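Local atomic coordinates of soluble secreted antigen MPT53 (Mycobacterium tuberculosis, PDB entry 1LU4), a protein that probably acts as a secreted disulfide oxidoreductase, oxidising reduced, unfolded secreted proteins so that they form disulfide bonds. Residues R64-V67 and G68-Q71. Sequence-based numbering, arbitrary orientation.
Sequences RADV and GAMQ
D66 caps the start of helix 67-77 by turning its carboxylate back onto the first turn. D66 OD1 accepts from the backbone N of A69 at 2.9 Å. The bond is bent, with an N-H...O angle of 144°. The N-H comes from above the carboxylate plane, tilted 45° out of it. CG lies between the backbone N and the carbonyl carbon of D66 (chi1 55°), which brings D66 OD1 to the backbone N of A69 at the helix start. The carboxylate also rests against the methyl of A69, with D66 OD1 3.5 Å from A69 CB. A water donates to D66 OD1 and accepts from G68 N, so it serves a second N-H of the first turn. The positive end of the helix dipole probably favours the charged form of this carboxylate.

The helix pattern then starts with M70 N to D66 O at 3.0 Å. Q71 N to V67 O follows at 2.8 Å. M70 runs extended past CG toward the loop, and M70 CE comes to 3.3 Å from A65 O. The A65 methyl CB packs on M70 CG at 4.2 Å. Q71 crosses V67 at an angle, with Q71 NE2 3.8 Å from V67 CG1; this amide nitrogen is bonded to L12 O. The loop is tied to W35, whose NE1 bonds to R64 O, and the methyls of A65 and A69 touch P34. The arrangement is an aspartate N-cap, at the loop that leads from strand 57-62 into helix 67-77 of the thioredoxin-like fold.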
# COMPACT_ATOMS: atom_id res chain seq x y z
N ARG A 64 -13.31 1.39 -1.90
CA ARG A 64 -14.53 1.60 -1.06
C ARG A 64 -14.64 3.03 -0.60
O ARG A 64 -15.15 3.29 0.50
CB ARG A 64 -14.59 0.62 0.10
CG ARG A 64 -14.83 -0.81 -0.39
CD ARG A 64 -15.20 -1.61 0.80
NE ARG A 64 -16.53 -1.50 1.22
CZ ARG A 64 -16.98 -2.03 2.37
NH1 ARG A 64 -16.17 -2.63 3.19
NH2 ARG A 64 -18.21 -1.93 2.72
N ALA A 65 -14.24 3.98 -1.44
CA ALA A 65 -14.41 5.39 -1.06
C ALA A 65 -14.36 6.24 -2.31
O ALA A 65 -13.80 5.81 -3.34
CB ALA A 65 -13.33 5.85 -0.07
N ASP A 66 -14.89 7.47 -2.22
CA ASP A 66 -14.74 8.36 -3.35
C ASP A 66 -13.32 8.93 -3.41
O ASP A 66 -12.56 8.95 -2.42
CB ASP A 66 -15.74 9.52 -3.29
CG ASP A 66 -15.61 10.24 -1.98
OD1 ASP A 66 -14.88 11.22 -1.89
OD2 ASP A 66 -16.21 9.79 -0.98
N VAL A 67 -12.96 9.38 -4.61
CA VAL A 67 -11.56 9.78 -4.81
C VAL A 67 -11.21 10.97 -3.95
O VAL A 67 -10.09 11.06 -3.44
CB VAL A 67 -11.29 10.05 -6.29
CG1 VAL A 67 -9.78 10.35 -6.48
CG2 VAL A 67 -11.65 8.93 -7.19
N GLY A 68 -12.11 11.92 -3.76
CA GLY A 68 -11.80 13.04 -2.90
C GLY A 68 -11.46 12.64 -1.48
O GLY A 68 -10.58 13.23 -0.84
N ALA A 69 -12.18 11.62 -0.95
CA ALA A 69 -11.91 11.14 0.41
C ALA A 69 -10.55 10.45 0.45
O ALA A 69 -9.80 10.58 1.44
CB ALA A 69 -13.03 10.19 0.86
N MET A 70 -10.25 9.73 -0.60
CA MET A 70 -8.90 9.11 -0.70
C MET A 70 -7.84 10.16 -0.69
O MET A 70 -6.83 10.07 0.01
CB MET A 70 -8.80 8.23 -1.95
CG MET A 70 -9.74 7.03 -1.95
SD MET A 70 -9.67 6.23 -3.58
CE MET A 70 -10.66 4.79 -3.29
N GLN A 71 -8.05 11.21 -1.49
CA GLN A 71 -7.04 12.29 -1.58
C GLN A 71 -6.90 13.02 -0.25
O GLN A 71 -5.82 13.39 0.16
CB GLN A 71 -7.48 13.30 -2.65
CG GLN A 71 -7.34 12.68 -4.02
CD GLN A 71 -7.82 13.59 -5.13
OE1 GLN A 71 -8.55 14.58 -4.91
NE2 GLN A 71 -7.40 13.30 -6.33
O HOH W 1 -14.90 12.66 -4.35